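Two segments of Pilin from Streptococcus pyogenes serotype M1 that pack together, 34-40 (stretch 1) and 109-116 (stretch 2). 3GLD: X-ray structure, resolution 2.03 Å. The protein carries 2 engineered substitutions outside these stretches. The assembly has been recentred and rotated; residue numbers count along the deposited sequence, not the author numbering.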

# COMPACT_ATOMS: atom_id res chain seq x y z
N ILE A 34 -3.45 3.70 4.44
CA ILE A 34 -3.40 3.73 2.97
C ILE A 34 -2.62 4.99 2.58
O ILE A 34 -3.01 6.09 2.94
CB ILE A 34 -4.84 3.74 2.32
CG1 ILE A 34 -5.68 2.53 2.78
CG2 ILE A 34 -4.79 3.85 0.79
CD1 ILE A 34 -5.04 1.14 2.50
N PRO A 35 -1.52 4.82 1.84
CA PRO A 35 -0.68 5.98 1.47
C PRO A 35 -1.36 6.92 0.45
O PRO A 35 -2.15 6.47 -0.37
CB PRO A 35 0.56 5.32 0.85
CG PRO A 35 0.07 3.98 0.36
CD PRO A 35 -0.99 3.55 1.32
N ASN A 36 -1.05 8.21 0.54
CA ASN A 36 -1.42 9.19 -0.48
C ASN A 36 -0.50 9.00 -1.67
O ASN A 36 0.66 9.40 -1.62
CB ASN A 36 -1.24 10.64 0.00
CG ASN A 36 -1.93 10.94 1.31
OD1 ASN A 36 -1.34 11.60 2.17
ND2 ASN A 36 -3.17 10.50 1.46
N THR A 37 -1.01 8.39 -2.73
CA THR A 37 -0.20 8.15 -3.93
C THR A 37 -1.10 7.91 -5.15
O THR A 37 -2.26 7.54 -5.00
CB THR A 37 0.71 6.90 -3.75
OG1 THR A 37 1.56 6.73 -4.89
CG2 THR A 37 -0.14 5.63 -3.57
N ASP A 38 -0.54 8.10 -6.34
CA ASP A 38 -1.15 7.61 -7.59
C ASP A 38 -0.60 6.26 -7.96
O ASP A 38 0.48 5.88 -7.51
CB ASP A 38 -0.82 8.57 -8.73
CG ASP A 38 -1.49 9.93 -8.57
OD1 ASP A 38 -2.43 10.03 -7.75
OD2 ASP A 38 -1.05 10.89 -9.26
N PHE A 39 -1.35 5.51 -8.78
CA PHE A 39 -0.80 4.42 -9.58
C PHE A 39 -1.17 4.69 -11.04
O PHE A 39 -2.31 5.07 -11.33
CB PHE A 39 -1.33 3.06 -9.12
CG PHE A 39 -0.90 2.68 -7.74
CD1 PHE A 39 0.41 2.27 -7.50
CD2 PHE A 39 -1.78 2.79 -6.66
CE1 PHE A 39 0.82 1.95 -6.21
CE2 PHE A 39 -1.38 2.47 -5.37
CZ PHE A 39 -0.08 2.04 -5.14
N THR A 40 -0.21 4.48 -11.93
CA THR A 40 -0.32 4.86 -13.33
C THR A 40 -0.30 3.62 -14.22
O THR A 40 0.40 2.63 -13.93
CB THR A 40 0.79 5.86 -13.74
OG1 THR A 40 0.60 7.09 -13.03
CG2 THR A 40 0.73 6.19 -15.25
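Stretch 2, residues 109-116: KVPGVSYD

How does stretch 2 approach stretch 1, and with what kind of backbone? Stretch 1 begins in a loop and becomes a strand from Thr37 onward; stretch 2 is mostly loop or turn, with a short strand at Val113 and Ser114. Lys109 to Pro111 runs against stretch 1; after a turn, Val113 to Asp116 runs roughly with the Thr37 to Thr40 strand. The backbones stay well apart: even the nearest pair of CA atoms, Thr37 CA and Val110 CA, is 7.4 Å apart. No hydrogen bond joins the two stretches, so stretch 2 does not extend a sheet from the strand of stretch 1. The contact is made by side chains filling the gap, and it buries a modest 230 Å², both sides summed.

Where does stretch 2 first touch its partner? Lys109 does not: its CA-to-CB bond points away, and the residue is exposed. Val110 makes the first contact and the broadest one of this stretch, touching three residues of stretch 1. Its CA-to-CB bond points toward stretch 1, and with chi1 in the t rotamer, CG1 is the methyl nearer Pro35 and CG2 the one nearer Phe39, while both lie near Thr37. Val110 CG1 lies 4.0 Å from Pro35 CG, an apolar contact with the ring of the loop residue. Val110 CG2 comes within 3.0 Å of Thr37 OG1, a tight approach between a methyl group and a hydroxyl oxygen, and lies 4.5 Å from Phe39 CE1. Pro35, Thr37 and Phe39 are alternate residues, while the intervening Asn36 and Asp38 direct their CA-to-CB bonds away.

What happens to the chain after Val110? It folds through a type II beta turn running from Val110 to Val113, closed by a backbone hydrogen bond from Val113 N to Val110 O of 3.1 Å. Pro111 and Gly112 occupy the two central positions. Pro111 points its CA-to-CB bond sideways and makes no contact, and Gly112 is out of reach; its phi of 80° is positive, a conformation that by itself favours glycine. The turn thus carries the middle of stretch 2 clear of stretch 1. The CA-to-CB bond of Val113 points toward the partner, and its CG1 lies 4.1 Å from Phe39 CE1.

How does the contact end? Ser114 is out of reach, but Tyr115 comes back to Phe39. Both aromatic residues have CA-to-CB bonds directed sideways, yet the ends of their side chains come nearer the opposing stretch. Tyr115 CE1 lies 3.5 Å from Phe39 CE1, at the edge of the Phe39 ring and near its plane. The ring centroids are 5.8 Å apart and the planes meet at 66°, an oblique pairing. Phe39 CE1 therefore serves as a shared point of approach for Val110, Val113 and Tyr115. A hydrogen bond within stretch 2, from Val110 N to Tyr115 OH at 3.0 Å, ties the far end of the tyrosine to the backbone of the valine. Asp116 then lies beyond reach of stretch 1.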

# COMPACT_ATOMS: atom_id res chain seq x y z
N LYS A 109 8.26 4.65 -6.90
CA LYS A 109 7.86 3.51 -6.08
C LYS A 109 7.47 3.95 -4.67
O LYS A 109 8.24 4.62 -3.99
CB LYS A 109 8.97 2.46 -6.02
CG LYS A 109 9.26 1.77 -7.36
CD LYS A 109 10.57 0.97 -7.35
CE LYS A 109 10.34 -0.49 -6.96
NZ LYS A 109 11.62 -1.15 -6.52
N VAL A 110 6.26 3.58 -4.26
CA VAL A 110 5.73 3.91 -2.94
C VAL A 110 6.29 2.90 -1.95
O VAL A 110 6.20 1.69 -2.19
CB VAL A 110 4.18 3.83 -2.95
CG1 VAL A 110 3.57 4.19 -1.59
CG2 VAL A 110 3.62 4.69 -4.08
N PRO A 111 6.86 3.38 -0.83
CA PRO A 111 7.43 2.47 0.18
C PRO A 111 6.44 1.43 0.68
O PRO A 111 5.27 1.75 0.89
CB PRO A 111 7.84 3.43 1.32
CG PRO A 111 7.96 4.77 0.65
CD PRO A 111 6.87 4.77 -0.36
N GLY A 112 6.90 0.19 0.82
CA GLY A 112 6.06 -0.92 1.22
C GLY A 112 5.20 -1.55 0.12
O GLY A 112 4.51 -2.55 0.38
N VAL A 113 5.20 -0.97 -1.08
CA VAL A 113 4.35 -1.50 -2.18
C VAL A 113 5.10 -2.40 -3.16
O VAL A 113 6.14 -2.04 -3.68
CB VAL A 113 3.63 -0.36 -2.98
CG1 VAL A 113 2.84 -0.95 -4.15
CG2 VAL A 113 2.71 0.44 -2.04
N SER A 114 4.54 -3.58 -3.37
CA SER A 114 5.01 -4.51 -4.39
C SER A 114 4.10 -4.37 -5.60
O SER A 114 2.88 -4.52 -5.49
CB SER A 114 4.93 -5.94 -3.87
OG SER A 114 5.78 -6.12 -2.75
N TYR A 115 4.70 -4.10 -6.76
CA TYR A 115 3.96 -3.76 -7.95
C TYR A 115 3.55 -4.96 -8.79
O TYR A 115 4.33 -5.90 -8.98
CB TYR A 115 4.75 -2.74 -8.78
CG TYR A 115 4.69 -1.36 -8.18
CD1 TYR A 115 3.72 -0.44 -8.59
CD2 TYR A 115 5.56 -0.98 -7.16
CE1 TYR A 115 3.65 0.82 -8.03
CE2 TYR A 115 5.50 0.28 -6.58
CZ TYR A 115 4.54 1.17 -7.01
OH TYR A 115 4.48 2.41 -6.44
N ASP A 116 2.31 -4.92 -9.29
CA ASP A 116 1.83 -5.93 -10.23
C ASP A 116 2.62 -5.85 -11.54
O ASP A 116 2.70 -4.80 -12.18
CB ASP A 116 0.34 -5.75 -10.50
CG ASP A 116 -0.29 -6.97 -11.16
OD1 ASP A 116 0.45 -7.73 -11.82
OD2 ASP A 116 -1.52 -7.17 -11.01